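At5g01750 protein (Arabidopsis thaliana, PDB 1ZXU) is of unknown molecular function but belongs to the LOR family and might be related to phospholipid scramblases and tubby-like membrane-tethered transcription factors. Local coordinates at residues D76-L81 against I206-N211; N62-V67 against V195-I200; M40-K45 against S202-L207. All coordinates share one frame; numbering follows the deposited sequence.

Interaction 1: residues D76-L81 against I206-N211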
loop_
_atom_site.group_PDB
_atom_site.type_symbol
_atom_site.label_atom_id
_atom_site.label_comp_id
_atom_site.label_asym_id
_atom_site.label_seq_id
_atom_site.Cartn_x
_atom_site.Cartn_y
_atom_site.Cartn_z
ATOM N N ASP A 76 -15.478 5.759 1.850
ATOM C CA ASP A 76 -15.014 4.707 2.734
ATOM C C ASP A 76 -14.143 3.661 1.986
ATOM O O ASP A 76 -13.630 2.745 2.597
ATOM C CB ASP A 76 -16.219 4.021 3.365
ATOM C CG ASP A 76 -17.090 3.284 2.345
ATOM O OD1 ASP A 76 -17.415 3.860 1.266
ATOM O OD2 ASP A 76 -17.471 2.130 2.620
ATOM N N LYS A 77 -14.031 3.780 0.663
ATOM C CA LYS A 77 -13.449 2.685 -0.140
ATOM C C LYS A 77 -12.498 3.310 -1.156
ATOM O O LYS A 77 -12.787 4.369 -1.723
ATOM C CB LYS A 77 -14.503 1.921 -0.973
ATOM C CG LYS A 77 -15.306 0.886 -0.316
ATOM C CD LYS A 77 -15.892 -0.005 -1.430
ATOM C CE LYS A 77 -16.927 -0.989 -0.894
ATOM N NZ LYS A 77 -18.204 -0.357 -0.435
ATOM N N ARG A 78 -11.356 2.650 -1.403
ATOM C CA ARG A 78 -10.529 3.040 -2.500
ATOM C C ARG A 78 -10.174 1.745 -3.213
ATOM O O ARG A 78 -10.055 0.723 -2.574
ATOM C CB ARG A 78 -9.220 3.645 -1.974
ATOM C CG ARG A 78 -8.507 4.455 -3.008
ATOM C CD ARG A 78 -9.070 5.906 -2.967
ATOM N NE ARG A 78 -9.075 6.324 -1.571
ATOM C CZ ARG A 78 -8.085 6.993 -0.995
ATOM N NH1 ARG A 78 -7.043 7.449 -1.706
ATOM N NH2 ARG A 78 -8.187 7.293 0.302
ATOM N N VAL A 79 -9.979 1.813 -4.514
ATOM C CA VAL A 79 -9.448 0.672 -5.253
ATOM C C VAL A 79 -8.123 1.032 -5.948
ATOM O O VAL A 79 -7.922 2.170 -6.364
ATOM C CB VAL A 79 -10.507 0.151 -6.313
ATOM C CG1 VAL A 79 -10.761 1.190 -7.368
ATOM C CG2 VAL A 79 -10.039 -1.162 -6.976
ATOM N N LEU A 80 -7.209 0.075 -6.005
ATOM C CA LEU A 80 -5.958 0.168 -6.796
ATOM C C LEU A 80 -6.186 -0.632 -8.045
ATOM O O LEU A 80 -6.481 -1.840 -7.948
ATOM C CB LEU A 80 -4.777 -0.441 -6.010
ATOM C CG LEU A 80 -4.100 0.613 -5.173
ATOM C CD1 LEU A 80 -5.067 0.949 -4.014
ATOM C CD2 LEU A 80 -2.821 0.009 -4.671
ATOM N N LEU A 81 -6.106 0.024 -9.202
ATOM C CA LEU A 81 -6.295 -0.638 -10.509
ATOM C C LEU A 81 -4.967 -0.780 -11.166
ATOM O O LEU A 81 -4.115 0.090 -11.036
ATOM C CB LEU A 81 -7.178 0.205 -11.442
ATOM C CG LEU A 81 -8.489 0.683 -10.801
ATOM C CD1 LEU A 81 -9.228 1.633 -11.782
ATOM C CD2 LEU A 81 -9.365 -0.455 -10.553
ATOM N N ILE A 206 -3.012 4.092 2.274
ATOM C CA ILE A 206 -3.482 4.272 3.667
ATOM C C ILE A 206 -2.764 5.439 4.382
ATOM O O ILE A 206 -3.406 6.232 5.115
ATOM C CB ILE A 206 -3.334 2.952 4.459
ATOM C CG1 ILE A 206 -4.335 1.930 3.914
ATOM C CG2 ILE A 206 -3.579 3.195 5.935
ATOM C CD1 ILE A 206 -4.085 0.490 4.398
ATOM N N LEU A 207 -1.443 5.556 4.227
ATOM C CA LEU A 207 -0.734 6.690 4.818
ATOM C C LEU A 207 -1.243 8.003 4.300
ATOM O O LEU A 207 -1.381 8.969 5.046
ATOM C CB LEU A 207 0.758 6.570 4.555
ATOM C CG LEU A 207 1.416 5.437 5.335
ATOM C CD1 LEU A 207 2.779 5.159 4.785
ATOM C CD2 LEU A 207 1.474 5.872 6.839
ATOM N N ASP A 208 -1.461 8.062 2.992
ATOM C CA ASP A 208 -2.013 9.277 2.392
ATOM C C ASP A 208 -3.415 9.591 3.007
ATOM O O ASP A 208 -3.709 10.768 3.310
ATOM C CB ASP A 208 -2.146 9.067 0.908
ATOM C CG ASP A 208 -2.799 10.258 0.222
ATOM O OD1 ASP A 208 -2.084 11.228 0.027
ATOM O OD2 ASP A 208 -3.993 10.153 -0.077
ATOM N N ASP A 209 -4.219 8.565 3.239
ATOM C CA ASP A 209 -5.595 8.715 3.796
ATOM C C ASP A 209 -5.487 9.274 5.200
ATOM O O ASP A 209 -6.249 10.180 5.560
ATOM C CB ASP A 209 -6.284 7.372 3.886
ATOM C CG ASP A 209 -7.785 7.505 4.094
ATOM O OD1 ASP A 209 -8.407 8.369 3.431
ATOM O OD2 ASP A 209 -8.312 6.732 4.921
ATOM N N VAL A 210 -4.527 8.771 5.961
ATOM C CA VAL A 210 -4.358 9.240 7.371
ATOM C C VAL A 210 -3.994 10.713 7.332
ATOM O O VAL A 210 -4.505 11.516 8.125
ATOM C CB VAL A 210 -3.273 8.475 8.118
ATOM C CG1 VAL A 210 -2.957 9.204 9.453
ATOM C CG2 VAL A 210 -3.732 7.058 8.406
ATOM N N ASN A 211 -3.130 11.086 6.391
ATOM C CA ASN A 211 -2.712 12.477 6.319
ATOM C C ASN A 211 -3.815 13.424 5.886
ATOM O O ASN A 211 -3.798 14.593 6.289
ATOM C CB ASN A 211 -1.554 12.671 5.365
ATOM C CG ASN A 211 -0.967 14.080 5.455
ATOM O OD1 ASN A 211 -0.541 14.515 6.536
ATOM N ND2 ASN A 211 -0.932 14.786 4.322
HETATM O O HOH W 1 -5.301 7.899 -0.008
#

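Interaction 2: residues N62-V67 against V195-I200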
loop_
_atom_site.group_PDB
_atom_site.type_symbol
_atom_site.label_atom_id
_atom_site.label_comp_id
_atom_site.label_asym_id
_atom_site.label_seq_id
_atom_site.Cartn_x
_atom_site.Cartn_y
_atom_site.Cartn_z
ATOM N N ASN A 62 6.183 5.506 -15.434
ATOM C CA ASN A 62 5.334 4.408 -15.868
ATOM C C ASN A 62 4.274 4.104 -14.841
ATOM O O ASN A 62 4.597 3.884 -13.673
ATOM C CB ASN A 62 6.172 3.137 -16.152
ATOM C CG ASN A 62 7.220 3.377 -17.253
ATOM O OD1 ASN A 62 6.864 3.883 -18.323
ATOM N ND2 ASN A 62 8.494 3.143 -16.954
ATOM N N LEU A 63 3.006 4.050 -15.254
ATOM C CA LEU A 63 1.908 3.762 -14.294
ATOM C C LEU A 63 2.057 2.376 -13.712
ATOM O O LEU A 63 2.221 1.385 -14.452
ATOM C CB LEU A 63 0.563 3.886 -15.015
ATOM C CG LEU A 63 -0.649 3.710 -14.124
ATOM C CD1 LEU A 63 -1.729 4.543 -14.757
ATOM C CD2 LEU A 63 -1.085 2.259 -14.069
ATOM N N LEU A 64 2.020 2.306 -12.381
ATOM C CA LEU A 64 1.925 1.033 -11.684
ATOM C C LEU A 64 0.485 0.821 -11.237
ATOM O O LEU A 64 -0.072 -0.295 -11.475
ATOM C CB LEU A 64 2.857 0.968 -10.461
ATOM C CG LEU A 64 4.327 1.166 -10.821
ATOM C CD1 LEU A 64 5.166 1.277 -9.501
ATOM C CD2 LEU A 64 4.871 0.055 -11.677
ATOM N N PHE A 65 -0.130 1.808 -10.545
ATOM C CA PHE A 65 -1.563 1.695 -10.132
ATOM C C PHE A 65 -2.302 3.019 -10.277
ATOM O O PHE A 65 -1.706 4.082 -10.064
ATOM C CB PHE A 65 -1.647 1.322 -8.643
ATOM C CG PHE A 65 -0.939 0.056 -8.337
ATOM C CD1 PHE A 65 -1.410 -1.149 -8.791
ATOM C CD2 PHE A 65 0.286 0.086 -7.670
ATOM C CE1 PHE A 65 -0.707 -2.337 -8.505
ATOM C CE2 PHE A 65 0.990 -1.086 -7.399
ATOM C CZ PHE A 65 0.510 -2.283 -7.806
ATOM N N LYS A 66 -3.565 2.964 -10.681
ATOM C CA LYS A 66 -4.433 4.096 -10.491
ATOM C C LYS A 66 -5.175 3.899 -9.207
ATOM O O LYS A 66 -5.605 2.759 -8.878
ATOM C CB LYS A 66 -5.451 4.238 -11.643
ATOM C CG LYS A 66 -4.748 4.704 -12.914
ATOM C CD LYS A 66 -5.734 5.321 -13.940
ATOM C CE LYS A 66 -5.097 5.283 -15.343
ATOM N NZ LYS A 66 -5.108 6.614 -16.052
ATOM N N VAL A 67 -5.230 4.965 -8.440
ATOM C CA VAL A 67 -5.914 4.901 -7.176
ATOM C C VAL A 67 -7.160 5.749 -7.243
ATOM O O VAL A 67 -7.070 6.942 -7.577
ATOM C CB VAL A 67 -5.013 5.451 -6.054
ATOM C CG1 VAL A 67 -5.761 5.424 -4.712
ATOM C CG2 VAL A 67 -3.797 4.578 -5.970
ATOM N N VAL A 195 9.810 -8.053 -2.458
ATOM C CA VAL A 195 8.722 -7.576 -1.632
ATOM C C VAL A 195 7.551 -7.216 -2.579
ATOM O O VAL A 195 7.751 -6.641 -3.646
ATOM C CB VAL A 195 9.199 -6.303 -0.914
ATOM C CG1 VAL A 195 8.043 -5.576 -0.166
ATOM C CG2 VAL A 195 10.315 -6.657 0.096
ATOM N N ASP A 196 6.346 -7.499 -2.120
ATOM C CA ASP A 196 5.144 -7.304 -2.947
ATOM C C ASP A 196 4.866 -5.817 -3.096
ATOM O O ASP A 196 4.530 -5.143 -2.114
ATOM C CB ASP A 196 4.021 -8.032 -2.227
ATOM C CG ASP A 196 2.726 -8.063 -3.014
ATOM O OD1 ASP A 196 2.385 -7.035 -3.623
ATOM O OD2 ASP A 196 2.048 -9.105 -2.975
ATOM N N TYR A 197 5.044 -5.287 -4.306
ATOM C CA TYR A 197 4.916 -3.817 -4.429
ATOM C C TYR A 197 3.438 -3.362 -4.460
ATOM O O TYR A 197 3.141 -2.164 -4.266
ATOM C CB TYR A 197 5.784 -3.244 -5.586
ATOM C CG TYR A 197 5.307 -3.528 -7.018
ATOM C CD1 TYR A 197 4.222 -2.817 -7.574
ATOM C CD2 TYR A 197 6.004 -4.476 -7.803
ATOM C CE1 TYR A 197 3.822 -3.039 -8.906
ATOM C CE2 TYR A 197 5.603 -4.698 -9.128
ATOM C CZ TYR A 197 4.501 -3.982 -9.644
ATOM O OH TYR A 197 4.069 -4.191 -10.962
ATOM N N ALA A 198 2.517 -4.296 -4.705
ATOM C CA ALA A 198 1.080 -3.916 -4.598
ATOM C C ALA A 198 0.748 -3.766 -3.123
ATOM O O ALA A 198 0.056 -2.848 -2.698
ATOM C CB ALA A 198 0.154 -4.929 -5.260
ATOM N N PHE A 199 1.298 -4.666 -2.331
ATOM C CA PHE A 199 1.117 -4.529 -0.875
ATOM C C PHE A 199 1.687 -3.167 -0.392
ATOM O O PHE A 199 1.002 -2.391 0.276
ATOM C CB PHE A 199 1.863 -5.700 -0.223
ATOM C CG PHE A 199 1.985 -5.565 1.278
ATOM C CD1 PHE A 199 0.841 -5.351 2.086
ATOM C CD2 PHE A 199 3.255 -5.576 1.876
ATOM C CE1 PHE A 199 0.939 -5.216 3.467
ATOM C CE2 PHE A 199 3.361 -5.487 3.250
ATOM C CZ PHE A 199 2.221 -5.263 4.072
ATOM N N ILE A 200 2.923 -2.843 -0.754
ATOM C CA ILE A 200 3.467 -1.560 -0.338
ATOM C C ILE A 200 2.652 -0.331 -0.863
ATOM O O ILE A 200 2.390 0.624 -0.122
ATOM C CB ILE A 200 4.946 -1.439 -0.724
ATOM C CG1 ILE A 200 5.737 -2.635 -0.140
ATOM C CG2 ILE A 200 5.424 -0.029 -0.277
ATOM C CD1 ILE A 200 5.702 -2.726 1.399
HETATM O O HOH W 2 1.185 -2.947 -11.784
#

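Interaction 3: residues M40-K45 against S202-L207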
loop_
_atom_site.group_PDB
_atom_site.type_symbol
_atom_site.label_atom_id
_atom_site.label_comp_id
_atom_site.label_asym_id
_atom_site.label_seq_id
_atom_site.Cartn_x
_atom_site.Cartn_y
_atom_site.Cartn_z
HETATM N N MSE A 40 8.717 3.868 -6.127
HETATM C CA MSE A 40 7.371 4.304 -6.558
HETATM C C MSE A 40 7.113 5.702 -6.101
HETATM O O MSE A 40 7.699 6.170 -5.101
HETATM C CB MSE A 40 6.285 3.385 -5.987
HETATM C CG MSE A 40 6.529 1.917 -6.229
HETATM SE SE MSE A 40 5.054 0.796 -5.642
HETATM C CE MSE A 40 4.801 1.671 -3.971
ATOM N N ALA A 41 6.226 6.426 -6.806
ATOM C CA ALA A 41 5.942 7.793 -6.405
ATOM C C ALA A 41 4.488 8.108 -6.744
ATOM O O ALA A 41 3.893 7.387 -7.566
ATOM C CB ALA A 41 6.868 8.749 -7.187
ATOM N N ILE A 42 3.927 9.149 -6.124
ATOM C CA ILE A 42 2.542 9.597 -6.352
ATOM C C ILE A 42 2.544 10.774 -7.335
ATOM O O ILE A 42 3.355 11.729 -7.233
ATOM C CB ILE A 42 1.872 10.061 -5.019
ATOM C CG1 ILE A 42 1.567 8.841 -4.136
ATOM C CG2 ILE A 42 0.571 10.876 -5.266
ATOM C CD1 ILE A 42 1.012 9.183 -2.740
ATOM N N VAL A 43 1.664 10.664 -8.324
ATOM C CA VAL A 43 1.391 11.776 -9.248
ATOM C C VAL A 43 -0.101 12.131 -9.125
ATOM O O VAL A 43 -0.990 11.247 -9.207
ATOM C CB VAL A 43 1.683 11.389 -10.712
ATOM C CG1 VAL A 43 1.327 12.570 -11.647
ATOM C CG2 VAL A 43 3.153 10.958 -10.920
ATOM N N ARG A 44 -0.369 13.424 -8.908
ATOM C CA ARG A 44 -1.743 13.917 -8.710
ATOM C C ARG A 44 -2.143 14.885 -9.801
ATOM O O ARG A 44 -1.278 15.515 -10.393
ATOM C CB ARG A 44 -1.811 14.696 -7.429
ATOM C CG ARG A 44 -1.630 13.838 -6.195
ATOM C CD ARG A 44 -1.448 14.726 -4.961
ATOM N NE ARG A 44 -0.823 13.995 -3.852
ATOM C CZ ARG A 44 -1.458 13.177 -3.001
ATOM N NH1 ARG A 44 -2.778 12.966 -3.110
ATOM N NH2 ARG A 44 -0.785 12.581 -2.041
ATOM N N LYS A 45 -3.444 15.017 -10.027
ATOM C CA LYS A 45 -3.944 16.070 -10.946
ATOM C C LYS A 45 -4.144 17.373 -10.194
ATOM O O LYS A 45 -4.528 17.383 -9.017
ATOM C CB LYS A 45 -5.243 15.663 -11.644
ATOM C CG LYS A 45 -5.225 14.244 -12.225
ATOM C CD LYS A 45 -6.194 14.117 -13.392
ATOM C CE LYS A 45 -6.367 12.679 -13.828
ATOM N NZ LYS A 45 -7.327 12.626 -14.973
ATOM N N SER A 202 -0.491 -0.327 -1.397
ATOM C CA SER A 202 -1.682 -0.130 -0.580
ATOM C C SER A 202 -1.409 0.594 0.741
ATOM O O SER A 202 -2.248 1.374 1.251
ATOM C CB SER A 202 -2.391 -1.485 -0.334
ATOM O OG SER A 202 -1.686 -2.206 0.666
ATOM N N LEU A 203 -0.210 0.359 1.316
ATOM C CA LEU A 203 0.160 1.048 2.532
ATOM C C LEU A 203 0.337 2.545 2.290
ATOM O O LEU A 203 0.018 3.352 3.143
ATOM C CB LEU A 203 1.442 0.413 3.153
ATOM C CG LEU A 203 1.239 -1.040 3.589
ATOM C CD1 LEU A 203 2.583 -1.542 4.240
ATOM C CD2 LEU A 203 0.147 -1.173 4.647
ATOM N N VAL A 204 0.957 2.897 1.150
ATOM C CA VAL A 204 1.133 4.286 0.760
ATOM C C VAL A 204 -0.218 4.986 0.650
ATOM O O VAL A 204 -0.388 6.115 1.152
ATOM C CB VAL A 204 1.897 4.371 -0.554
ATOM C CG1 VAL A 204 1.858 5.857 -1.132
ATOM C CG2 VAL A 204 3.356 3.852 -0.320
ATOM N N VAL A 205 -1.180 4.274 0.087
ATOM C CA VAL A 205 -2.557 4.770 -0.004
ATOM C C VAL A 205 -3.159 5.046 1.387
ATOM O O VAL A 205 -3.741 6.101 1.621
ATOM C CB VAL A 205 -3.444 3.847 -0.842
ATOM C CG1 VAL A 205 -4.916 4.324 -0.785
ATOM C CG2 VAL A 205 -2.905 3.818 -2.319
ATOM N N ILE A 206 -3.012 4.092 2.274
ATOM C CA ILE A 206 -3.482 4.272 3.667
ATOM C C ILE A 206 -2.764 5.439 4.382
ATOM O O ILE A 206 -3.406 6.232 5.115
ATOM C CB ILE A 206 -3.334 2.952 4.459
ATOM C CG1 ILE A 206 -4.335 1.930 3.914
ATOM C CG2 ILE A 206 -3.579 3.195 5.935
ATOM C CD1 ILE A 206 -4.085 0.490 4.398
ATOM N N LEU A 207 -1.443 5.556 4.227
ATOM C CA LEU A 207 -0.734 6.690 4.818
ATOM C C LEU A 207 -1.243 8.003 4.300
ATOM O O LEU A 207 -1.381 8.969 5.046
ATOM C CB LEU A 207 0.758 6.570 4.555
ATOM C CG LEU A 207 1.416 5.437 5.335
ATOM C CD1 LEU A 207 2.779 5.159 4.785
ATOM C CD2 LEU A 207 1.474 5.872 6.839
#

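Interaction 1: residues D76-L81 against I206-N211
R78 and D209 form a salt bridge between strand 77-81 and the last turns of helix 197-211. R78 NH2 lies 3.3 Å from D209 OD1. The oxygen sits at the edge of the guanidinium, in its plane. The carboxylate itself is turned, so the two planes stand 70° apart and the approach is single-pronged. The R78 chain leaves its strand with CG opposite the backbone N (chi1 -162°). It then bends at chi2 and chi3, which brings the head round to the helix. D208 adds a second negative charge. Its OD2 stays 4.4 Å from R78 NH1, beyond a salt bridge, and one water fills the step. That water accepts from R78 NH1 and donates to D208 OD2 at 2.6 Å. The two carboxylates probably offset the buried charge of R78, D209 directly and D208 through the water. The partners are themselves anchored. R78 NH1 also donates to the carbonyl of G52, D208 OD1 pairs with R44, and D209 OD2 accepts from the W102 indole. On the barrel wall, strand 77-81 runs between strands 63-68 and 87-92. R78 also packs on V67 of the first and on V205 of the central helix.

Interaction 2: residues N62-V67 against V195-I200
F65 and Y197 touch at their ring rims, with no stacking of one over the other. Their centroids are 5.8 Å apart and the planes are inclined at 49°. F65 CZ is the leading atom and comes to 3.6 Å from Y197 CE1. The F65 ring gets there with CG beside its own backbone N and opposite the carbonyl carbon (chi1 -58°). Aliphatic contacts flank the rings. F65 CZ also touches A198, 3.7 Å from its CB. L64 CD2 reaches Y197 CE1 more loosely, at 4.3 Å. An alanine in place of F65 would probably open a gap beside A198 and leave the Y197 ring without this aromatic neighbour, with Y32 still against it. L64 and F65 can both face the helix because they form a classic beta bulge opposite I56. The strand is part of the closed antiparallel barrel of the Tubby_C clan, and the helix runs through its middle. Polar contacts lie at the margins. A water in the plane of the Y197 ring, at its edge, donates to L64 O at 3.0 Å and lies 3.2 Å from Y197 OH. D196 is the N-cap of the helix. Its OD1 accepts from F199 N at 2.9 Å, from above the carboxylate plane, and weakly from A198 N. D196 OD2 takes backbone N-H groups of V27, V28 and D29, which ties the helix start to the N-terminal segment.

Interaction 3: residues M40-K45 against S202-L207
V204 sets its two methyls against strand 38-43, one for I42 and one for M40. CG1 meets I42 CD1 at 3.8 Å, the closest approach between the segments. CG2 faces the methyl CE of M40 at 4.5 Å, a much looser touch. The split follows from the valine torsion. CG1 lies opposite the backbone N (chi1 169°), while CG2 lies opposite the carbonyl carbon, and the two methyls diverge. I42 reaches in with an extended chain (chi2 175°) that ends in CD1. The I42 and V204 side chains run past one another head to tail, so only their ends overlap. M40 is modelled as selenomethionine. Its chain is extended about CB-CG and turns at the selenium, which swings CE toward the helix. The same side chain packs on Y197, I200 and A201, about one to two turns earlier in the helix. M40 and I42 point inward from the barrel wall, and A41 between them points away. R44 follows in the chain. I42 CG2 lies over one face of the R44 guanidinium, nearer its rim, 3.5 Å from the plane. R44 also makes a salt bridge to D185 and a cation-pi contact with F54. The contact between strand and helix is all methyl groups, with no hydrogen bond across it. With no polar atom taking part, nothing directional fixes it, and shape and burial hold it.

Overall arrangement
From the N terminus, strand 38-43 comes first. After strand 54-58 follow the neighbours 63-68 and 77-81. All belong to one antiparallel barrel, and helix 197-211 comes last. Interaction 3 closes the longest loop, from 40-45 to 202-207. Interaction 2 lies within that span, joining 62-67 to the helix start. Interaction 1 crosses interaction 2, since 76-81 falls inside its loop and 206-211 beyond it. Interactions 1 and 3 end on the same part of the helix and share I206 and L207. Together the contacts tie the start, middle and end of the helix to the barrel wall.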